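PDB 3JS6: ParM protein from Staphylococcus aureus, which probably assembles into actin-like filaments that drive plasmid DNA segregation. Local coordinates for residues Glu183-Phe191 and Ser290-Ala301; Gln270-Met278 and Ile303-Tyr311. All coordinates share one frame; numbering follows the deposited sequence.

Interaction 1: Glu183-Phe191 and Ser290-Ala301; sequences EGKYSVLDF and SIDRIIVTGGGA
The parallel pairing of Glu183-Phe191 with Ser290-Ala301 forms the middle of a five-stranded sheet in the C-terminal half of an actin-like fold, with Asp292 gripping Lys185 near one end of the pairing. Its OD2 accepts a bond from Lys185 N at 2.7 Å, while its own N donates to Lys185 O, so both backbone polar atoms of one residue are held. The Asp292 side chain also leans over Tyr186, its CB standing 4.2 Å from the ring centroid in a CH-pi contact. From there the ladder runs regularly: Ser187 bonds to Arg293 and Ile295, and Leu189 to Ile295 and Thr297. Its straightest rung is Thr297 N to Leu189 O, with 172° at the hydrogen.

At the far end strand 293-297 runs into the glycine-rich type I turn Gly298-Ala301. Phe191 N bonds to Thr297 O, and Phe191 O receives Gly300 N at 3.0 Å, holding the turn against the strand. Asp190 turns its carboxylate (chi1 -175°, CG opposite the backbone N) to bring OD2 to 3.3 Å from Gly298 CA. Val296 CG1 meets the Phe191 ring at its edge, 3.7 Å from Phe191 CE1. In actin relatives the loops following these two strands line the nucleotide cleft, and they probably do so here.

Leu167 of helix 162-169 packs against Tyr186, Val188 and Ile295, whereas helix 263-284 covers Ser187, Leu189 and Phe191; strands 196-202 and 316-317 flank the pair.

Interaction 2: Gln270-Met278 and Ile303-Tyr311; sequences QDSLIEEVM and IHFDSLSHY
Ser307 OG donates to Gln270 OE1 across 2.5 Å, a short bond lying in the amide carbonyl plane on a lone pair, with a C=O...donor angle of 108°. Gln270 reaches it by folding its chain: chi1 of 87° sets CG between the backbone N and the carbonyl carbon, and a bend at chi2 carries the amide over to the other helix.

One turn on, Ile274 is a knob in a hole made by His304, Ser307, Leu308 and Tyr311. Its two ends do different work. CD1 presses on Ser307 CB at 3.3 Å, a close fit for two carbons, whereas CG2 touches Leu308 CD2 and rests over one face of the Tyr311 ring, toward its rim, 4.0 Å from Tyr311 CD2.

Leu273 CD2 lies over one face of the His304 ring, toward its rim, and Ile303 CB, from its own helix, over the opposite face; the contact buries His304 ND1, for which the model offers no partner. Beyond Ile274, selenomethionine Met278 points CE to Leu308 CD2, but the exact placement of this side chain is doubtful.

The segment axes pass 10.7 Å apart at 60°, with Ile274 as the knob between them. On one face of the C-terminal sheet, helix 263-284 touches Leu189 and Phe191, and helix 301-311 Phe191 and Val296, in the layered alpha/beta arrangement characteristic of actin-like ATPases.

Interactions 1 and 2 show how sheet and helices interlock in an actin-like domain, their centres being 13 Å apart. Along the chain their segments alternate: strand 185-191, helix 263-284, strand 293-297, then helix 301-311, so each contact spans residues belonging to the other. Interaction 1 forms the core of the sheet, and interaction 2 belongs to the helix layer on one of its faces. Phe191 is the main joint, its CE2 lying 3.5 Å from Leu273 CD2 while its ring meets His304 edge-to-face. Because the Gly298-Ala301 turn leads straight into helix 301-311, the probable nucleotide-side turn and one helix of the layer are continuous in the chain.

Interaction 1: Glu183-Phe191 and Ser290-Ala301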
ATOM      1  N   GLU A 183      -4.490  19.640  16.034  1.00 29.07           N
ATOM      2  CA  GLU A 183      -3.433  20.511  16.521  1.00 40.07           C
ATOM      3  C   GLU A 183      -2.343  19.726  17.239  1.00 35.80           C
ATOM      4  O   GLU A 183      -1.775  20.196  18.214  1.00 34.74           O
ATOM      5  CB  GLU A 183      -4.007  21.584  17.449  1.00 47.89           C
ATOM      6  CG  GLU A 183      -5.380  21.249  18.011  1.00 59.56           C
ATOM      7  CD  GLU A 183      -5.905  22.321  18.943  1.00 61.21           C
ATOM      8  OE1 GLU A 183      -6.368  23.369  18.444  1.00 66.10           O
ATOM      9  OE2 GLU A 183      -5.856  22.115  20.174  1.00 65.90           O
ATOM     10  N   GLY A 184      -2.021  18.535  16.753  1.00 31.22           N
ATOM     11  CA  GLY A 184      -0.991  17.750  17.393  1.00 24.60           C
ATOM     12  C   GLY A 184       0.172  17.479  16.483  1.00 26.56           C
ATOM     13  O   GLY A 184       0.166  17.873  15.321  1.00 26.94           O
ATOM     14  N   LYS A 185       1.187  16.818  17.027  1.00 24.16           N
ATOM     15  CA  LYS A 185       2.385  16.466  16.275  1.00 28.33           C
ATOM     16  C   LYS A 185       2.445  14.944  16.250  1.00 30.60           C
ATOM     17  O   LYS A 185       2.403  14.285  17.301  1.00 26.44           O
ATOM     18  CB  LYS A 185       3.618  17.044  16.954  1.00 29.62           C
ATOM     19  CG  LYS A 185       4.898  16.865  16.179  1.00 33.02           C
ATOM     20  CD  LYS A 185       5.966  17.795  16.732  1.00 43.43           C
ATOM     21  CE  LYS A 185       7.326  17.520  16.128  1.00 32.26           C
ATOM     22  NZ  LYS A 185       8.296  18.580  16.503  1.00 41.74           N
ATOM     23  N   TYR A 186       2.513  14.385  15.049  1.00 23.13           N
ATOM     24  CA  TYR A 186       2.522  12.934  14.902  1.00 17.85           C
ATOM     25  C   TYR A 186       3.553  12.527  13.904  1.00 22.04           C
ATOM     26  O   TYR A 186       3.814  13.260  12.954  1.00 24.72           O
ATOM     27  CB  TYR A 186       1.173  12.433  14.377  1.00 25.35           C
ATOM     28  CG  TYR A 186       0.026  12.667  15.314  1.00 27.54           C
ATOM     29  CD1 TYR A 186      -0.467  13.947  15.522  1.00 31.43           C
ATOM     30  CD2 TYR A 186      -0.533  11.613  16.037  1.00 22.98           C
ATOM     31  CE1 TYR A 186      -1.498  14.177  16.438  1.00 36.81           C
ATOM     32  CE2 TYR A 186      -1.557  11.830  16.953  1.00 27.27           C
ATOM     33  CZ  TYR A 186      -2.032  13.114  17.146  1.00 29.84           C
ATOM     34  OH  TYR A 186      -3.044  13.350  18.041  1.00 46.03           O
ATOM     35  N   SER A 187       4.110  11.337  14.085  1.00 18.18           N
ATOM     36  CA  SER A 187       5.084  10.865  13.132  1.00 20.46           C
ATOM     37  C   SER A 187       4.700   9.473  12.716  1.00 24.51           C
ATOM     38  O   SER A 187       4.117   8.706  13.487  1.00 29.25           O
ATOM     39  CB  SER A 187       6.493  10.872  13.732  1.00 29.79           C
ATOM     40  OG  SER A 187       6.943  12.198  13.966  1.00 23.80           O
ATOM     41  N   VAL A 188       4.972   9.178  11.465  1.00 18.63           N
ATOM     42  CA  VAL A 188       4.708   7.855  10.931  1.00 20.93           C
ATOM     43  C   VAL A 188       6.091   7.263  10.717  1.00 27.09           C
ATOM     44  O   VAL A 188       6.876   7.814   9.940  1.00 20.96           O
ATOM     45  CB  VAL A 188       3.992   7.911   9.579  1.00 22.49           C
ATOM     46  CG1 VAL A 188       3.825   6.463   9.020  1.00 24.59           C
ATOM     47  CG2 VAL A 188       2.639   8.593   9.741  1.00 21.79           C
ATOM     48  N   LEU A 189       6.374   6.172  11.429  1.00 23.66           N
ATOM     49  CA  LEU A 189       7.650   5.454  11.377  1.00 22.98           C
ATOM     50  C   LEU A 189       7.410   4.167  10.579  1.00 25.02           C
ATOM     51  O   LEU A 189       6.877   3.177  11.095  1.00 22.31           O
ATOM     52  CB  LEU A 189       8.116   5.148  12.823  1.00 18.82           C
ATOM     53  CG  LEU A 189       9.274   4.153  12.994  1.00 20.71           C
ATOM     54  CD1 LEU A 189      10.487   4.660  12.229  1.00 29.06           C
ATOM     55  CD2 LEU A 189       9.608   3.966  14.480  1.00 19.84           C
ATOM     56  N   ASP A 190       7.812   4.188   9.310  1.00 17.55           N
ATOM     57  CA  ASP A 190       7.575   3.082   8.383  1.00 20.38           C
ATOM     58  C   ASP A 190       8.805   2.181   8.109  1.00 27.81           C
ATOM     59  O   ASP A 190       9.718   2.578   7.388  1.00 27.59           O
ATOM     60  CB  ASP A 190       7.054   3.719   7.079  1.00 17.91           C
ATOM     61  CG  ASP A 190       6.629   2.713   6.039  1.00 32.58           C
ATOM     62  OD1 ASP A 190       5.970   3.159   5.080  1.00 40.19           O
ATOM     63  OD2 ASP A 190       6.942   1.505   6.148  1.00 40.10           O
ATOM     64  N   PHE A 191       8.811   0.979   8.682  1.00 21.80           N
ATOM     65  CA  PHE A 191       9.905   0.021   8.485  1.00 27.97           C
ATOM     66  C   PHE A 191       9.662  -0.754   7.193  1.00 25.82           C
ATOM     67  O   PHE A 191       8.927  -1.741   7.179  1.00 30.09           O
ATOM     68  CB  PHE A 191       9.994  -0.960   9.664  1.00 24.98           C
ATOM     69  CG  PHE A 191      10.474  -0.332  10.936  1.00 28.21           C
ATOM     70  CD1 PHE A 191       9.570   0.029  11.934  1.00 26.54           C
ATOM     71  CD2 PHE A 191      11.830  -0.084  11.131  1.00 27.04           C
ATOM     72  CE1 PHE A 191      10.002   0.621  13.102  1.00 29.03           C
ATOM     73  CE2 PHE A 191      12.289   0.518  12.309  1.00 24.57           C
ATOM     74  CZ  PHE A 191      11.379   0.871  13.296  1.00 35.45           C
ATOM     75  N   SER A 290       7.424  16.023  22.928  1.00 46.54           N
ATOM     76  CA  SER A 290       6.652  16.995  22.172  1.00 45.78           C
ATOM     77  C   SER A 290       5.842  16.244  21.105  1.00 44.03           C
ATOM     78  O   SER A 290       5.018  16.819  20.403  1.00 36.52           O
ATOM     79  CB  SER A 290       7.585  17.999  21.491  1.00 48.05           C
ATOM     80  OG  SER A 290       8.415  17.365  20.528  1.00 52.69           O
ATOM     81  N   ILE A 291       6.083  14.950  20.983  1.00 40.57           N
ATOM     82  CA  ILE A 291       5.372  14.156  19.993  1.00 38.50           C
ATOM     83  C   ILE A 291       4.152  13.488  20.625  1.00 37.24           C
ATOM     84  O   ILE A 291       4.256  12.858  21.669  1.00 34.27           O
ATOM     85  CB  ILE A 291       6.322  13.122  19.395  1.00 33.70           C
ATOM     86  CG1 ILE A 291       7.535  13.858  18.809  1.00 35.19           C
ATOM     87  CG2 ILE A 291       5.622  12.329  18.294  1.00 29.49           C
ATOM     88  CD1 ILE A 291       8.738  12.956  18.510  1.00 46.28           C
ATOM     89  N   ASP A 292       2.988  13.634  20.001  1.00 38.30           N
ATOM     90  CA  ASP A 292       1.770  13.038  20.550  1.00 32.78           C
ATOM     91  C   ASP A 292       1.645  11.552  20.261  1.00 33.23           C
ATOM     92  O   ASP A 292       1.063  10.814  21.046  1.00 28.25           O
ATOM     93  CB  ASP A 292       0.545  13.783  20.029  1.00 37.84           C
ATOM     94  CG  ASP A 292       0.587  15.257  20.380  1.00 45.86           C
ATOM     95  OD1 ASP A 292       0.911  15.561  21.547  1.00 52.28           O
ATOM     96  OD2 ASP A 292       0.302  16.108  19.505  1.00 37.25           O
ATOM     97  N   ARG A 293       2.183  11.112  19.130  1.00 19.14           N
ATOM     98  CA  ARG A 293       2.122   9.689  18.783  1.00 24.31           C
ATOM     99  C   ARG A 293       3.052   9.403  17.613  1.00 19.08           C
ATOM    100  O   ARG A 293       3.283  10.249  16.753  1.00 21.75           O
ATOM    101  CB  ARG A 293       0.691   9.291  18.373  1.00 23.59           C
ATOM    102  CG  ARG A 293       0.298   7.811  18.588  1.00 24.59           C
ATOM    103  CD  ARG A 293       0.139   7.484  20.096  1.00 24.36           C
ATOM    104  NE  ARG A 293      -0.799   8.394  20.765  1.00 24.88           N
ATOM    105  CZ  ARG A 293      -2.129   8.307  20.695  1.00 38.82           C
ATOM    106  NH1 ARG A 293      -2.710   7.338  19.996  1.00 28.68           N
ATOM    107  NH2 ARG A 293      -2.884   9.219  21.296  1.00 33.61           N
ATOM    108  N   ILE A 294       3.590   8.205  17.597  1.00 21.69           N
ATOM    109  CA  ILE A 294       4.430   7.760  16.512  1.00 21.72           C
ATOM    110  C   ILE A 294       3.757   6.466  16.113  1.00 20.02           C
ATOM    111  O   ILE A 294       3.667   5.520  16.915  1.00 23.34           O
ATOM    112  CB  ILE A 294       5.878   7.474  16.989  1.00 24.12           C
ATOM    113  CG1 ILE A 294       6.561   8.780  17.415  1.00 27.69           C
ATOM    114  CG2 ILE A 294       6.631   6.778  15.897  1.00 24.78           C
ATOM    115  CD1 ILE A 294       7.894   8.569  18.161  1.00 29.14           C
ATOM    116  N   ILE A 295       3.247   6.423  14.891  1.00 17.95           N
ATOM    117  CA  ILE A 295       2.576   5.238  14.389  1.00 15.53           C
ATOM    118  C   ILE A 295       3.674   4.403  13.746  1.00 25.20           C
ATOM    119  O   ILE A 295       4.443   4.898  12.904  1.00 24.71           O
ATOM    120  CB  ILE A 295       1.500   5.631  13.331  1.00 16.34           C
ATOM    121  CG1 ILE A 295       0.294   6.291  14.014  1.00 27.52           C
ATOM    122  CG2 ILE A 295       0.972   4.420  12.631  1.00 18.15           C
ATOM    123  CD1 ILE A 295       0.415   7.722  14.270  1.00 32.28           C
ATOM    124  N   VAL A 296       3.768   3.148  14.163  1.00 20.08           N
ATOM    125  CA  VAL A 296       4.793   2.245  13.648  1.00 19.92           C
ATOM    126  C   VAL A 296       4.113   1.420  12.597  1.00 21.61           C
ATOM    127  O   VAL A 296       3.156   0.720  12.900  1.00 19.92           O
ATOM    128  CB  VAL A 296       5.306   1.340  14.775  1.00 23.82           C
ATOM    129  CG1 VAL A 296       6.453   0.467  14.288  1.00 21.87           C
ATOM    130  CG2 VAL A 296       5.734   2.219  15.947  1.00 27.62           C
ATOM    131  N   THR A 297       4.593   1.498  11.359  1.00 15.28           N
ATOM    132  CA  THR A 297       3.962   0.756  10.266  1.00 18.50           C
ATOM    133  C   THR A 297       5.021   0.086   9.358  1.00 26.30           C
ATOM    134  O   THR A 297       6.215   0.128   9.660  1.00 25.81           O
ATOM    135  CB  THR A 297       3.043   1.720   9.454  1.00 22.30           C
ATOM    136  OG1 THR A 297       2.184   0.969   8.601  1.00 20.50           O
ATOM    137  CG2 THR A 297       3.867   2.699   8.619  1.00 19.02           C
ATOM    138  N   GLY A 298       4.589  -0.544   8.273  1.00 21.79           N
ATOM    139  CA  GLY A 298       5.546  -1.204   7.388  1.00 25.64           C
ATOM    140  C   GLY A 298       5.715  -2.677   7.719  1.00 24.76           C
ATOM    141  O   GLY A 298       5.314  -3.128   8.791  1.00 22.98           O
ATOM    142  N   GLY A 299       6.310  -3.433   6.797  1.00 31.12           N
ATOM    143  CA  GLY A 299       6.506  -4.855   7.030  1.00 31.08           C
ATOM    144  C   GLY A 299       7.300  -5.136   8.293  1.00 34.57           C
ATOM    145  O   GLY A 299       7.177  -6.201   8.904  1.00 37.10           O
ATOM    146  N   GLY A 300       8.117  -4.180   8.699  1.00 26.17           N
ATOM    147  CA  GLY A 300       8.909  -4.382   9.895  1.00 26.07           C
ATOM    148  C   GLY A 300       8.230  -4.005  11.200  1.00 29.27           C
ATOM    149  O   GLY A 300       8.763  -4.283  12.270  1.00 22.61           O
ATOM    150  N   ALA A 301       7.057  -3.375  11.130  1.00 26.55           N
ATOM    151  CA  ALA A 301       6.370  -2.949  12.337  1.00 25.07           C
ATOM    152  C   ALA A 301       6.203  -4.066  13.361  1.00 23.50           C
ATOM    153  O   ALA A 301       6.511  -3.877  14.524  1.00 27.33           O
ATOM    154  CB  ALA A 301       4.997  -2.346  12.007  1.00 16.03           C
TER

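Interaction 2: Gln270-Met278 and Ile303-Tyr311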
ATOM      1  N   GLN A 270      18.748  -5.604  16.288  1.00 57.08           N
ATOM      2  CA  GLN A 270      17.603  -4.738  16.551  1.00 53.94           C
ATOM      3  C   GLN A 270      17.933  -3.659  17.587  1.00 52.37           C
ATOM      4  O   GLN A 270      17.396  -2.557  17.545  1.00 49.33           O
ATOM      5  CB  GLN A 270      16.401  -5.564  17.026  1.00 52.32           C
ATOM      6  CG  GLN A 270      16.369  -5.801  18.532  1.00 57.53           C
ATOM      7  CD  GLN A 270      15.039  -5.407  19.165  1.00 59.79           C
ATOM      8  OE1 GLN A 270      14.990  -5.028  20.341  1.00 54.08           O
ATOM      9  NE2 GLN A 270      13.958  -5.503  18.394  1.00 52.69           N
ATOM     10  N   ASP A 271      18.814  -3.974  18.524  1.00 51.92           N
ATOM     11  CA  ASP A 271      19.188  -3.000  19.541  1.00 51.90           C
ATOM     12  C   ASP A 271      19.814  -1.774  18.900  1.00 49.46           C
ATOM     13  O   ASP A 271      19.547  -0.636  19.304  1.00 49.13           O
ATOM     14  CB  ASP A 271      20.182  -3.615  20.517  1.00 60.99           C
ATOM     15  CG  ASP A 271      19.582  -3.842  21.879  1.00 67.49           C
ATOM     16  OD1 ASP A 271      18.581  -4.588  21.971  1.00 63.85           O
ATOM     17  OD2 ASP A 271      20.115  -3.269  22.856  1.00 73.23           O
ATOM     18  N   SER A 272      20.658  -2.020  17.902  1.00 45.08           N
ATOM     19  CA  SER A 272      21.345  -0.948  17.192  1.00 47.20           C
ATOM     20  C   SER A 272      20.413  -0.214  16.227  1.00 40.44           C
ATOM     21  O   SER A 272      20.519   0.995  16.048  1.00 40.59           O
ATOM     22  CB  SER A 272      22.544  -1.512  16.430  1.00 47.55           C
ATOM     23  OG  SER A 272      22.191  -2.686  15.713  1.00 60.62           O
ATOM     24  N   LEU A 273      19.514  -0.957  15.596  1.00 41.67           N
ATOM     25  CA  LEU A 273      18.570  -0.357  14.669  1.00 43.39           C
ATOM     26  C   LEU A 273      17.714   0.648  15.442  1.00 42.83           C
ATOM     27  O   LEU A 273      17.577   1.805  15.038  1.00 39.12           O
ATOM     28  CB  LEU A 273      17.702  -1.449  14.046  1.00 38.75           C
ATOM     29  CG  LEU A 273      16.772  -1.108  12.880  1.00 51.97           C
ATOM     30  CD1 LEU A 273      16.520  -2.364  12.068  1.00 51.75           C
ATOM     31  CD2 LEU A 273      15.462  -0.530  13.386  1.00 49.14           C
ATOM     32  N   ILE A 274      17.170   0.219  16.577  1.00 39.20           N
ATOM     33  CA  ILE A 274      16.324   1.099  17.363  1.00 42.53           C
ATOM     34  C   ILE A 274      17.064   2.291  17.949  1.00 46.27           C
ATOM     35  O   ILE A 274      16.520   3.397  18.024  1.00 44.54           O
ATOM     36  CB  ILE A 274      15.602   0.322  18.491  1.00 43.63           C
ATOM     37  CG1 ILE A 274      14.622  -0.685  17.872  1.00 43.43           C
ATOM     38  CG2 ILE A 274      14.868   1.285  19.393  1.00 39.02           C
ATOM     39  CD1 ILE A 274      13.804  -1.461  18.889  1.00 45.59           C
ATOM     40  N   GLU A 275      18.307   2.088  18.366  1.00 42.16           N
ATOM     41  CA  GLU A 275      19.053   3.208  18.923  1.00 39.97           C
ATOM     42  C   GLU A 275      19.296   4.230  17.817  1.00 27.72           C
ATOM     43  O   GLU A 275      19.224   5.427  18.030  1.00 34.11           O
ATOM     44  CB  GLU A 275      20.385   2.722  19.509  1.00 45.53           C
ATOM     45  CG  GLU A 275      21.397   3.830  19.778  1.00 56.85           C
ATOM     46  CD  GLU A 275      21.050   4.687  20.986  1.00 65.02           C
ATOM     47  OE1 GLU A 275      20.025   5.400  20.953  1.00 63.07           O
ATOM     48  OE2 GLU A 275      21.814   4.646  21.972  1.00 70.89           O
ATOM     49  N   GLU A 276      19.581   3.747  16.622  1.00 34.92           N
ATOM     50  CA  GLU A 276      19.824   4.661  15.525  1.00 40.49           C
ATOM     51  C   GLU A 276      18.564   5.450  15.175  1.00 38.42           C
ATOM     52  O   GLU A 276      18.610   6.669  14.995  1.00 35.57           O
ATOM     53  CB  GLU A 276      20.303   3.901  14.285  1.00 37.16           C
ATOM     54  CG  GLU A 276      20.538   4.820  13.101  1.00 52.80           C
ATOM     55  CD  GLU A 276      21.164   4.103  11.931  1.00 57.84           C
ATOM     56  OE1 GLU A 276      22.156   3.382  12.155  1.00 65.43           O
ATOM     57  OE2 GLU A 276      20.680   4.265  10.792  1.00 57.09           O
ATOM     58  N   VAL A 277      17.437   4.756  15.087  1.00 31.91           N
ATOM     59  CA  VAL A 277      16.195   5.427  14.714  1.00 36.90           C
ATOM     60  C   VAL A 277      15.776   6.483  15.722  1.00 29.07           C
ATOM     61  O   VAL A 277      15.482   7.616  15.358  1.00 36.20           O
ATOM     62  CB  VAL A 277      15.044   4.409  14.519  1.00 36.79           C
ATOM     63  CG1 VAL A 277      13.795   5.135  14.068  1.00 40.34           C
ATOM     64  CG2 VAL A 277      15.442   3.370  13.482  1.00 34.92           C
HETATM   65  N   MSE A 278      15.754   6.129  16.998  1.00 35.85           N
HETATM   66  CA  MSE A 278      15.349   7.105  18.000  1.00 32.32           C
HETATM   67  C   MSE A 278      16.356   8.233  18.150  1.00 33.72           C
HETATM   68  O   MSE A 278      15.978   9.360  18.463  1.00 25.56           O
HETATM   69  CB  MSE A 278      15.084   6.420  19.338  1.00 28.21           C
HETATM   70  CG  MSE A 278      13.739   5.661  19.374  1.00 46.66           C
HETATM   71 SE   MSE A 278      12.482   6.142  17.936  1.00 57.37          SE
HETATM   72  CE  MSE A 278      12.652   4.546  16.872  1.00 63.56           C
ATOM     73  N   ILE A 303       7.891  -6.653  13.812  1.00 33.20           N
ATOM     74  CA  ILE A 303       9.166  -7.100  14.335  1.00 35.78           C
ATOM     75  C   ILE A 303       9.705  -6.182  15.422  1.00 36.59           C
ATOM     76  O   ILE A 303      10.212  -6.658  16.432  1.00 35.95           O
ATOM     77  CB  ILE A 303      10.210  -7.195  13.192  1.00 38.54           C
ATOM     78  CG1 ILE A 303       9.630  -7.997  12.024  1.00 44.14           C
ATOM     79  CG2 ILE A 303      11.489  -7.843  13.696  1.00 43.31           C
ATOM     80  CD1 ILE A 303      10.411  -7.850  10.745  1.00 50.43           C
ATOM     81  N   HIS A 304       9.566  -4.868  15.234  1.00 32.31           N
ATOM     82  CA  HIS A 304      10.121  -3.921  16.197  1.00 30.68           C
ATOM     83  C   HIS A 304       9.207  -3.204  17.185  1.00 26.89           C
ATOM     84  O   HIS A 304       9.701  -2.601  18.125  1.00 27.00           O
ATOM     85  CB  HIS A 304      10.925  -2.854  15.448  1.00 25.47           C
ATOM     86  CG  HIS A 304      11.779  -3.400  14.349  1.00 34.42           C
ATOM     87  ND1 HIS A 304      12.676  -4.429  14.546  1.00 34.86           N
ATOM     88  CD2 HIS A 304      11.903  -3.034  13.050  1.00 36.78           C
ATOM     89  CE1 HIS A 304      13.316  -4.671  13.415  1.00 46.06           C
ATOM     90  NE2 HIS A 304      12.866  -3.838  12.491  1.00 37.55           N
ATOM     91  N   PHE A 305       7.893  -3.259  16.981  1.00 29.69           N
ATOM     92  CA  PHE A 305       6.960  -2.552  17.868  1.00 32.88           C
ATOM     93  C   PHE A 305       7.169  -2.854  19.363  1.00 31.35           C
ATOM     94  O   PHE A 305       7.168  -1.946  20.205  1.00 27.15           O
ATOM     95  CB  PHE A 305       5.509  -2.845  17.440  1.00 22.82           C
ATOM     96  CG  PHE A 305       4.484  -2.125  18.266  1.00 31.23           C
ATOM     97  CD1 PHE A 305       3.648  -2.833  19.138  1.00 31.84           C
ATOM     98  CD2 PHE A 305       4.403  -0.739  18.235  1.00 20.78           C
ATOM     99  CE1 PHE A 305       2.754  -2.173  19.977  1.00 29.12           C
ATOM    100  CE2 PHE A 305       3.511  -0.059  19.071  1.00 26.09           C
ATOM    101  CZ  PHE A 305       2.683  -0.781  19.951  1.00 26.96           C
ATOM    102  N   ASP A 306       7.376  -4.120  19.697  1.00 37.74           N
ATOM    103  CA  ASP A 306       7.596  -4.482  21.091  1.00 41.40           C
ATOM    104  C   ASP A 306       8.768  -3.762  21.732  1.00 39.40           C
ATOM    105  O   ASP A 306       8.613  -3.114  22.762  1.00 42.34           O
ATOM    106  CB  ASP A 306       7.784  -5.990  21.230  1.00 49.37           C
ATOM    107  CG  ASP A 306       6.537  -6.753  20.861  1.00 51.71           C
ATOM    108  OD1 ASP A 306       5.437  -6.299  21.259  1.00 53.26           O
ATOM    109  OD2 ASP A 306       6.653  -7.799  20.184  1.00 63.69           O
ATOM    110  N   SER A 307       9.938  -3.852  21.126  1.00 40.04           N
ATOM    111  CA  SER A 307      11.099  -3.194  21.699  1.00 42.81           C
ATOM    112  C   SER A 307      10.934  -1.685  21.751  1.00 40.85           C
ATOM    113  O   SER A 307      11.356  -1.043  22.716  1.00 33.98           O
ATOM    114  CB  SER A 307      12.351  -3.571  20.913  1.00 48.40           C
ATOM    115  OG  SER A 307      12.586  -4.964  21.028  1.00 55.96           O
ATOM    116  N   LEU A 308      10.321  -1.112  20.719  1.00 34.27           N
ATOM    117  CA  LEU A 308      10.106   0.333  20.697  1.00 32.33           C
ATOM    118  C   LEU A 308       9.263   0.763  21.880  1.00 27.68           C
ATOM    119  O   LEU A 308       9.544   1.777  22.525  1.00 27.86           O
ATOM    120  CB  LEU A 308       9.414   0.754  19.389  1.00 32.65           C
ATOM    121  CG  LEU A 308      10.351   0.731  18.183  1.00 26.91           C
ATOM    122  CD1 LEU A 308       9.589   0.850  16.855  1.00 25.55           C
ATOM    123  CD2 LEU A 308      11.327   1.854  18.344  1.00 22.05           C
ATOM    124  N   SER A 309       8.230  -0.021  22.164  1.00 29.59           N
ATOM    125  CA  SER A 309       7.318   0.275  23.259  1.00 36.24           C
ATOM    126  C   SER A 309       8.001   0.301  24.621  1.00 47.76           C
ATOM    127  O   SER A 309       7.542   0.988  25.527  1.00 47.87           O
ATOM    128  CB  SER A 309       6.178  -0.742  23.279  1.00 39.46           C
ATOM    129  OG  SER A 309       5.241  -0.478  22.245  1.00 43.45           O
ATOM    130  N   HIS A 310       9.093  -0.446  24.765  1.00 50.57           N
ATOM    131  CA  HIS A 310       9.824  -0.480  26.025  1.00 55.37           C
ATOM    132  C   HIS A 310      10.914   0.573  26.001  1.00 59.13           C
ATOM    133  O   HIS A 310      11.481   0.924  27.030  1.00 61.83           O
ATOM    134  CB  HIS A 310      10.441  -1.867  26.261  1.00 59.47           C
ATOM    135  CG  HIS A 310       9.428  -2.965  26.390  1.00 63.13           C
ATOM    136  ND1 HIS A 310       8.863  -3.592  25.300  1.00 68.09           N
ATOM    137  CD2 HIS A 310       8.835  -3.503  27.481  1.00 62.64           C
ATOM    138  CE1 HIS A 310       7.963  -4.468  25.712  1.00 60.61           C
ATOM    139  NE2 HIS A 310       7.927  -4.433  27.031  1.00 67.25           N
ATOM    140  N   TYR A 311      11.204   1.079  24.811  1.00 61.97           N
ATOM    141  CA  TYR A 311      12.224   2.099  24.657  1.00 60.29           C
ATOM    142  C   TYR A 311      11.662   3.419  25.173  1.00 56.50           C
ATOM    143  O   TYR A 311      12.353   4.175  25.858  1.00 56.63           O
ATOM    144  CB  TYR A 311      12.630   2.202  23.184  1.00 59.40           C
ATOM    145  CG  TYR A 311      13.781   3.139  22.936  1.00 66.10           C
ATOM    146  CD1 TYR A 311      13.554   4.452  22.543  1.00 64.91           C
ATOM    147  CD2 TYR A 311      15.106   2.726  23.135  1.00 67.46           C
ATOM    148  CE1 TYR A 311      14.607   5.340  22.360  1.00 67.84           C
ATOM    149  CE2 TYR A 311      16.169   3.609  22.953  1.00 64.13           C
ATOM    150  CZ  TYR A 311      15.908   4.915  22.568  1.00 64.93           C
ATOM    151  OH  TYR A 311      16.934   5.812  22.410  1.00 65.67           O
TER